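Local structure of beta-glucanase (Clostridium thermocellum, 3WVJ) at residues T6-V11 with S70-G75; D52-Y55 with Y61-G64; G150-W153 with I158-Y161. The protein hydrolyses beta-1,4-glucosidic linkages in mixed-linkage beta-1,3-1,4-glucans such as lichenan, as an endo-acting glycoside hydrolase of family 16. All blocks are in the same frame, centred on the assembly; numbering follows the deposited sequence.

Contact 1: T6-V11 with S70-G75; sequences TPFVAV and SFFGYG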
loop_
_atom_site.group_PDB
_atom_site.type_symbol
_atom_site.label_atom_id
_atom_site.label_comp_id
_atom_site.label_asym_id
_atom_site.label_seq_id
_atom_site.Cartn_x
_atom_site.Cartn_y
_atom_site.Cartn_z
ATOM N N THR A 6 -18.405 8.507 -3.867
ATOM C CA THR A 6 -19.316 7.453 -4.317
ATOM C C THR A 6 -18.490 6.159 -4.351
ATOM O O THR A 6 -17.250 6.223 -4.390
ATOM C CB THR A 6 -19.782 7.731 -5.739
ATOM O OG1 THR A 6 -18.635 7.680 -6.588
ATOM C CG2 THR A 6 -20.487 9.118 -5.857
ATOM N N PRO A 7 -19.165 4.987 -4.369
ATOM C CA PRO A 7 -18.390 3.737 -4.340
ATOM C C PRO A 7 -17.455 3.600 -5.538
ATOM O O PRO A 7 -17.792 4.002 -6.640
ATOM C CB PRO A 7 -19.461 2.638 -4.319
ATOM C CG PRO A 7 -20.685 3.309 -3.773
ATOM C CD PRO A 7 -20.616 4.736 -4.259
ATOM N N PHE A 8 -16.262 3.075 -5.283
ATOM C CA PHE A 8 -15.226 2.866 -6.288
ATOM C C PHE A 8 -14.796 1.421 -6.181
ATOM O O PHE A 8 -14.594 0.899 -5.081
ATOM C CB PHE A 8 -14.057 3.817 -6.080
ATOM C CG PHE A 8 -12.890 3.586 -6.991
ATOM C CD1 PHE A 8 -12.877 4.094 -8.269
ATOM C CD2 PHE A 8 -11.755 2.928 -6.534
ATOM C CE1 PHE A 8 -11.786 3.887 -9.113
ATOM C CE2 PHE A 8 -10.647 2.763 -7.352
ATOM C CZ PHE A 8 -10.673 3.233 -8.644
ATOM N N VAL A 9 -14.765 0.752 -7.339
ATOM C CA VAL A 9 -14.387 -0.657 -7.396
ATOM C C VAL A 9 -13.461 -0.854 -8.564
ATOM O O VAL A 9 -13.864 -0.585 -9.710
ATOM C CB VAL A 9 -15.589 -1.579 -7.697
ATOM C CG1 VAL A 9 -15.142 -3.029 -7.578
ATOM C CG2 VAL A 9 -16.747 -1.301 -6.752
ATOM N N ALA A 10 -12.247 -1.331 -8.283
ATOM C CA ALA A 10 -11.345 -1.753 -9.307
ATOM C C ALA A 10 -11.020 -3.218 -9.086
ATOM O O ALA A 10 -10.195 -3.550 -8.209
ATOM C CB ALA A 10 -10.081 -0.945 -9.300
ATOM N N VAL A 11 -11.623 -4.114 -9.867
ATOM C CA VAL A 11 -11.200 -5.510 -9.795
ATOM C C VAL A 11 -10.196 -5.707 -10.906
ATOM O O VAL A 11 -10.579 -5.550 -12.088
ATOM C CB VAL A 11 -12.359 -6.491 -10.079
ATOM C CG1 VAL A 11 -11.811 -7.898 -10.182
ATOM C CG2 VAL A 11 -13.412 -6.436 -8.983
ATOM N N SER A 70 -7.782 9.670 -8.875
ATOM C CA SER A 70 -8.713 10.309 -7.958
ATOM C C SER A 70 -8.237 10.315 -6.494
ATOM O O SER A 70 -7.459 9.463 -6.042
ATOM C CB SER A 70 -10.066 9.607 -8.010
ATOM O OG SER A 70 -10.655 9.781 -9.317
ATOM N N PHE A 71 -8.784 11.296 -5.775
ATOM C CA PHE A 71 -8.594 11.411 -4.342
ATOM C C PHE A 71 -9.885 10.905 -3.714
ATOM O O PHE A 71 -10.965 11.098 -4.328
ATOM C CB PHE A 71 -8.446 12.875 -4.058
ATOM C CG PHE A 71 -7.124 13.432 -4.450
ATOM C CD1 PHE A 71 -6.099 13.530 -3.489
ATOM C CD2 PHE A 71 -6.936 13.966 -5.720
ATOM C CE1 PHE A 71 -4.863 14.064 -3.850
ATOM C CE2 PHE A 71 -5.696 14.473 -6.106
ATOM C CZ PHE A 71 -4.670 14.548 -5.163
ATOM N N PHE A 72 -9.791 10.286 -2.523
ATOM C CA PHE A 72 -10.928 9.673 -1.836
ATOM C C PHE A 72 -10.975 10.158 -0.406
ATOM O O PHE A 72 -9.932 10.282 0.232
ATOM C CB PHE A 72 -10.798 8.156 -1.835
ATOM C CG PHE A 72 -10.747 7.556 -3.261
ATOM C CD1 PHE A 72 -11.865 6.991 -3.826
ATOM C CD2 PHE A 72 -9.568 7.592 -3.989
ATOM C CE1 PHE A 72 -11.828 6.458 -5.124
ATOM C CE2 PHE A 72 -9.520 7.081 -5.265
ATOM C CZ PHE A 72 -10.640 6.506 -5.837
ATOM N N GLY A 73 -12.189 10.396 0.101
ATOM C CA GLY A 73 -12.381 10.904 1.480
ATOM C C GLY A 73 -12.615 9.852 2.575
ATOM O O GLY A 73 -12.272 8.662 2.404
ATOM N N TYR A 74 -13.141 10.296 3.723
ATOM C CA TYR A 74 -13.631 9.346 4.759
ATOM C C TYR A 74 -14.401 8.139 4.171
ATOM O O TYR A 74 -14.998 8.241 3.100
ATOM C CB TYR A 74 -14.483 10.068 5.785
ATOM C CG TYR A 74 -13.684 11.128 6.474
ATOM C CD1 TYR A 74 -12.461 10.819 7.071
ATOM C CD2 TYR A 74 -14.119 12.471 6.490
ATOM C CE1 TYR A 74 -11.708 11.796 7.732
ATOM C CE2 TYR A 74 -13.368 13.452 7.146
ATOM C CZ TYR A 74 -12.170 13.111 7.737
ATOM O OH TYR A 74 -11.418 14.062 8.368
ATOM N N GLY A 75 -14.375 7.004 4.857
ATOM C CA GLY A 75 -15.048 5.802 4.360
ATOM C C GLY A 75 -14.183 4.557 4.515
ATOM O O GLY A 75 -13.126 4.598 5.177
#
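Phe8 and Phe72 meet across this contact with their backbones hydrogen-bonded to different strands, Phe8 to Tyr213 on strand 204-214 and Phe72 to Gly179 on strand 179-187. No hydrogen bond links 6-11 directly to 70-75. The two segments of this beta-jellyroll, the fold of the enzyme's catalytic module, are joined by the two phenyl side chains, and the surface they bury together is modest, about 100 Å². The rings meet obliquely, centroids 5.0 Å apart and planes at 56°, a geometry between a stack and a T-shaped pair. Phe72 leads with its CE1 and CZ atoms, and the two side chains cross at roughly a right angle. Its CZ stands 3.7 Å above the Phe8 plane, over the ring centre, so one face of Phe8 receives it. Towards the root of Phe8, Phe72 CE1 comes to 3.6 Å from Phe8 CB. Two torsions of Phe8 account for this presentation: CG trans to the main-chain nitrogen (chi1 175°) sends the ring from strand 8-11 toward Phe72, and a chi2 of 82° turns its face to the partner. Both rings have further aromatic company, since Phe72 packs edge-to-face with Tyr213 and Phe8 lies on Trp20 of strand 20-22. The site is remote from the bound bis-tris propane, about 14 Å from the Phe72 side chain. Further out along the Phe8 ring, Phe72 CE1 and CZ are both 3.8 Å from Phe8 CD2, and at Phe8 CE2 it is CZ, at 4.0 Å, that is in contact.

Contact 2: D52-Y55 with Y61-G64; sequences DREY and YKSG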
loop_
_atom_site.group_PDB
_atom_site.type_symbol
_atom_site.label_atom_id
_atom_site.label_comp_id
_atom_site.label_asym_id
_atom_site.label_seq_id
_atom_site.Cartn_x
_atom_site.Cartn_y
_atom_site.Cartn_z
ATOM N N ASP A 52 12.679 -6.267 -8.992
ATOM C CA ASP A 52 13.677 -6.923 -9.806
ATOM C C ASP A 52 14.900 -6.023 -9.873
ATOM O O ASP A 52 14.855 -4.815 -9.530
ATOM C CB ASP A 52 13.106 -7.267 -11.188
ATOM C CG ASP A 52 13.901 -8.361 -11.898
ATOM O OD1 ASP A 52 14.799 -9.034 -11.336
ATOM O OD2 ASP A 52 13.651 -8.544 -13.078
ATOM N N ARG A 53 16.016 -6.623 -10.223
ATOM C CA ARG A 53 17.232 -5.908 -10.381
ATOM C C ARG A 53 17.042 -4.908 -11.494
ATOM O O ARG A 53 16.247 -5.141 -12.423
ATOM C CB ARG A 53 18.350 -6.889 -10.733
ATOM C CG ARG A 53 19.764 -6.315 -10.588
ATOM C CD ARG A 53 20.733 -7.372 -10.107
ATOM N NE ARG A 53 20.345 -7.745 -8.747
ATOM C CZ ARG A 53 20.488 -8.962 -8.215
ATOM N NH1 ARG A 53 21.031 -9.956 -8.918
ATOM N NH2 ARG A 53 20.083 -9.178 -6.968
ATOM N N GLU A 54 17.788 -3.809 -11.405
ATOM C CA GLU A 54 17.717 -2.712 -12.350
ATOM C C GLU A 54 19.084 -2.543 -12.882
ATOM O O GLU A 54 20.000 -2.591 -12.115
ATOM C CB GLU A 54 17.290 -1.403 -11.635
ATOM C CG GLU A 54 17.716 -0.115 -12.334
ATOM C CD GLU A 54 16.723 0.339 -13.422
ATOM O OE1 GLU A 54 16.245 -0.484 -14.248
ATOM O OE2 GLU A 54 16.397 1.555 -13.443
ATOM N N TYR A 55 19.219 -2.303 -14.183
ATOM C CA TYR A 55 20.526 -2.268 -14.844
ATOM C C TYR A 55 20.927 -0.898 -15.389
ATOM O O TYR A 55 20.212 -0.323 -16.199
ATOM C CB TYR A 55 20.581 -3.357 -15.931
ATOM C CG TYR A 55 20.681 -4.698 -15.260
ATOM C CD1 TYR A 55 21.730 -4.940 -14.343
ATOM C CD2 TYR A 55 19.706 -5.689 -15.442
ATOM C CE1 TYR A 55 21.836 -6.134 -13.646
ATOM C CE2 TYR A 55 19.818 -6.917 -14.774
ATOM C CZ TYR A 55 20.888 -7.134 -13.874
ATOM O OH TYR A 55 21.044 -8.324 -13.167
ATOM N N TYR A 61 17.733 -1.473 -7.811
ATOM C CA TYR A 61 16.503 -2.190 -8.009
ATOM C C TYR A 61 15.382 -1.395 -8.680
ATOM O O TYR A 61 15.333 -0.183 -8.581
ATOM C CB TYR A 61 16.003 -2.757 -6.699
ATOM C CG TYR A 61 17.086 -3.547 -5.994
ATOM C CD1 TYR A 61 17.536 -4.789 -6.527
ATOM C CD2 TYR A 61 17.721 -3.025 -4.866
ATOM C CE1 TYR A 61 18.525 -5.500 -5.911
ATOM C CE2 TYR A 61 18.705 -3.743 -4.214
ATOM C CZ TYR A 61 19.104 -4.990 -4.758
ATOM O OH TYR A 61 20.095 -5.728 -4.171
ATOM N N LYS A 62 14.513 -2.100 -9.408
ATOM C CA LYS A 62 13.281 -1.484 -9.906
ATOM C C LYS A 62 12.089 -2.202 -9.331
ATOM O O LYS A 62 12.110 -3.456 -9.144
ATOM C CB LYS A 62 13.182 -1.449 -11.425
ATOM C CG LYS A 62 13.518 -2.808 -12.059
ATOM C CD LYS A 62 13.262 -2.752 -13.550
ATOM C CE LYS A 62 13.815 -4.052 -14.141
ATOM N NZ LYS A 62 13.717 -3.942 -15.590
ATOM N N SER A 63 11.044 -1.429 -9.139
ATOM C CA SER A 63 9.823 -2.003 -8.746
ATOM C C SER A 63 8.609 -1.173 -9.205
ATOM O O SER A 63 8.714 -0.260 -10.029
ATOM C CB SER A 63 9.810 -2.163 -7.200
ATOM O OG SER A 63 8.795 -3.088 -6.838
ATOM N N GLY A 64 7.442 -1.485 -8.641
ATOM C CA GLY A 64 6.165 -0.960 -9.167
ATOM C C GLY A 64 5.428 -0.191 -8.073
ATOM O O GLY A 64 5.413 -0.624 -6.903
#
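Asp52 and Lys62 form an antiparallel hydrogen-bonded pair in the beta hairpin of strands 46-53 and 61-72. Asp52 N donates to Lys62 O at 2.9 Å, and Lys62 N returns a bond to Asp52 O at 2.7 Å, nearly straight at 164°. The next pair, Arg53 with Tyr61, is non-hydrogen-bonded, and its side chains diverge. Asp52 OD1 also accepts a weak bond from the Arg53 backbone N within its own segment.

Among the packing contacts, the Arg53 and Tyr61 side chains run alongside each other in the same direction. Tyr61 CE1 sits 4.0 Å from Arg53 NE, at the guanidinium edge, and the two planes are inclined by 57°, so the groups do not stack. Glu54 CB rests on the backbone, 3.5 Å from Tyr61 C. Lys62, its CG lodged between backbone N and carbonyl carbon (chi1 48°) and its chain extended beyond, passes Arg53 O closely, with CE at 3.2 Å.

The charged groups interact more loosely. Lys62 NZ ends 4.5 Å from Glu54 OE1, too far for a salt bridge, whereas Glu54 OE2 does form one with Lys36.

On the other side of strand 61-72 runs the parallel strand 34-35, whose Val34 exchanges backbone hydrogen bonds with Tyr61 and Ser63, while the Tyr61 ring meets Tyr198 edge-to-face.

Contact 3: G150-W153 with I158-Y161; sequences GFEW and IDFY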
loop_
_atom_site.group_PDB
_atom_site.type_symbol
_atom_site.label_atom_id
_atom_site.label_comp_id
_atom_site.label_asym_id
_atom_site.label_seq_id
_atom_site.Cartn_x
_atom_site.Cartn_y
_atom_site.Cartn_z
ATOM N N GLY A 150 -8.190 -3.885 5.142
ATOM C CA GLY A 150 -8.923 -2.631 4.915
ATOM C C GLY A 150 -8.902 -1.754 6.138
ATOM O O GLY A 150 -8.478 -2.213 7.197
ATOM N N PHE A 151 -9.351 -0.498 5.978
ATOM C CA PHE A 151 -9.577 0.418 7.097
ATOM C C PHE A 151 -10.790 1.294 6.849
ATOM O O PHE A 151 -11.030 1.725 5.699
ATOM C CB PHE A 151 -8.362 1.284 7.362
ATOM C CG PHE A 151 -7.745 1.890 6.132
ATOM C CD1 PHE A 151 -8.120 3.172 5.685
ATOM C CD2 PHE A 151 -6.751 1.208 5.425
ATOM C CE1 PHE A 151 -7.539 3.758 4.568
ATOM C CE2 PHE A 151 -6.192 1.780 4.287
ATOM C CZ PHE A 151 -6.577 3.057 3.851
ATOM N N GLU A 152 -11.593 1.535 7.878
ATOM C CA GLU A 152 -12.607 2.591 7.792
ATOM C C GLU A 152 -11.922 3.791 8.413
ATOM O O GLU A 152 -11.564 3.783 9.596
ATOM C CB GLU A 152 -13.908 2.278 8.513
ATOM C CG GLU A 152 -14.980 3.376 8.263
ATOM C CD GLU A 152 -16.159 3.401 9.244
ATOM O OE1 GLU A 152 -15.972 3.164 10.455
ATOM O OE2 GLU A 152 -17.307 3.675 8.835
ATOM N N TRP A 153 -11.741 4.809 7.594
ATOM C CA TRP A 153 -11.192 6.091 7.970
ATOM C C TRP A 153 -12.300 7.085 8.205
ATOM O O TRP A 153 -13.170 7.315 7.323
ATOM C CB TRP A 153 -10.272 6.582 6.873
ATOM C CG TRP A 153 -9.687 7.966 7.036
ATOM C CD1 TRP A 153 -9.261 8.617 8.219
ATOM C CD2 TRP A 153 -9.344 8.889 5.953
ATOM N NE1 TRP A 153 -8.729 9.862 7.931
ATOM C CE2 TRP A 153 -8.771 10.097 6.593
ATOM C CE3 TRP A 153 -9.529 8.874 4.568
ATOM C CZ2 TRP A 153 -8.380 11.211 5.847
ATOM C CZ3 TRP A 153 -9.109 9.982 3.832
ATOM C CH2 TRP A 153 -8.551 11.120 4.449
ATOM N N ILE A 158 -9.348 5.497 12.809
ATOM C CA ILE A 158 -9.096 4.557 11.751
ATOM C C ILE A 158 -9.295 3.157 12.337
ATOM O O ILE A 158 -8.627 2.771 13.261
ATOM C CB ILE A 158 -7.673 4.689 11.154
ATOM C CG1 ILE A 158 -7.417 6.124 10.649
ATOM C CG2 ILE A 158 -7.567 3.818 9.908
ATOM C CD1 ILE A 158 -5.958 6.425 10.316
ATOM N N ASP A 159 -10.203 2.401 11.753
ATOM C CA ASP A 159 -10.444 1.051 12.182
ATOM C C ASP A 159 -9.892 0.089 11.177
ATOM O O ASP A 159 -10.301 0.160 9.982
ATOM C CB ASP A 159 -11.953 0.844 12.306
ATOM C CG ASP A 159 -12.482 1.372 13.586
ATOM O OD1 ASP A 159 -11.693 1.745 14.508
ATOM O OD2 ASP A 159 -13.720 1.408 13.691
ATOM N N PHE A 160 -8.968 -0.773 11.618
ATOM C CA PHE A 160 -8.300 -1.741 10.736
ATOM C C PHE A 160 -8.987 -3.137 10.686
ATOM O O PHE A 160 -9.339 -3.699 11.696
ATOM C CB PHE A 160 -6.790 -1.839 11.059
ATOM C CG PHE A 160 -6.005 -0.559 10.728
ATOM C CD1 PHE A 160 -5.448 -0.362 9.476
ATOM C CD2 PHE A 160 -5.822 0.455 11.687
ATOM C CE1 PHE A 160 -4.736 0.818 9.157
ATOM C CE2 PHE A 160 -5.117 1.629 11.379
ATOM C CZ PHE A 160 -4.548 1.806 10.126
ATOM N N TYR A 161 -9.190 -3.629 9.462
ATOM C CA TYR A 161 -9.855 -4.934 9.166
ATOM C C TYR A 161 -8.894 -5.932 8.522
ATOM O O TYR A 161 -8.000 -5.572 7.740
ATOM C CB TYR A 161 -11.095 -4.762 8.281
ATOM C CG TYR A 161 -12.208 -3.961 8.936
ATOM C CD1 TYR A 161 -13.443 -4.540 9.299
ATOM C CD2 TYR A 161 -12.040 -2.605 9.190
ATOM C CE1 TYR A 161 -14.449 -3.781 9.898
ATOM C CE2 TYR A 161 -13.044 -1.847 9.779
ATOM C CZ TYR A 161 -14.235 -2.424 10.140
ATOM O OH TYR A 161 -15.165 -1.587 10.746
#
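Tyr161 and Gly150 begin the register of a buried antiparallel hairpin in the beta-jellyroll, strands 147-154 and 157-162, whose local axes run at 161°. Starting at its root, Tyr161 CB lies 3.8 Å from Gly150 O, which accepts the bond from Tyr161 N. Further along, CD2 keeps that oxygen at the ring edge, and CE2 comes to 4.1 Å from Glu152 N. Beyond the two segments, the ring packs edge-to-face with Tyr76, and the side chain also touches Lys166, Val218 and Pro219.

Glu152 and Asp159 share this face and are joined by paired backbone bonds, the bond from Glu152 N to Asp159 O measuring 2.8 Å. Their carboxylates come close, Glu152 OE1 to Asp159 OD2 4.3 Å. The likely repulsion is presumably offset by outside partners: Asp159 bridges to Lys166 and Arg169, Glu152 OE1 is hydrogen-bonded to Tyr157 OH, and OE2 bridges to Arg154.

The opposite face is lined by aromatic and aliphatic side chains. A chi1 of 46° swings the Phe151 ring away from strand 157-162 to stack on Tyr77, while its CB stays 3.7 Å from Ile158 CG2. Next along, Trp153 CD1 meets Ile158 CG1 at 3.9 Å.

How the contacts relate
Contact 3 is the buried member, contact 1 is partly buried and contact 2 lies at the surface. Their chemistry follows: 150-153 with 158-161 has a full backbone ladder with aromatic packing on one face and a buried carboxylate pair on the other, 52-55 with 61-64 a single bonded pair edged by long charged side chains, and 6-11 with 70-75 aromatic packing without cross-bonds. Contacts 1 and 2 both use strand 61-72, yet their centres stand 30 Å apart, on opposite sides of the chain's centre. Contacts 1 and 3 touch: Gly75 N lies 2.8 Å from Trp153 O, a probable hydrogen bond, and the Trp153 ring packs against Gly73 O. Contact 2 touches neither.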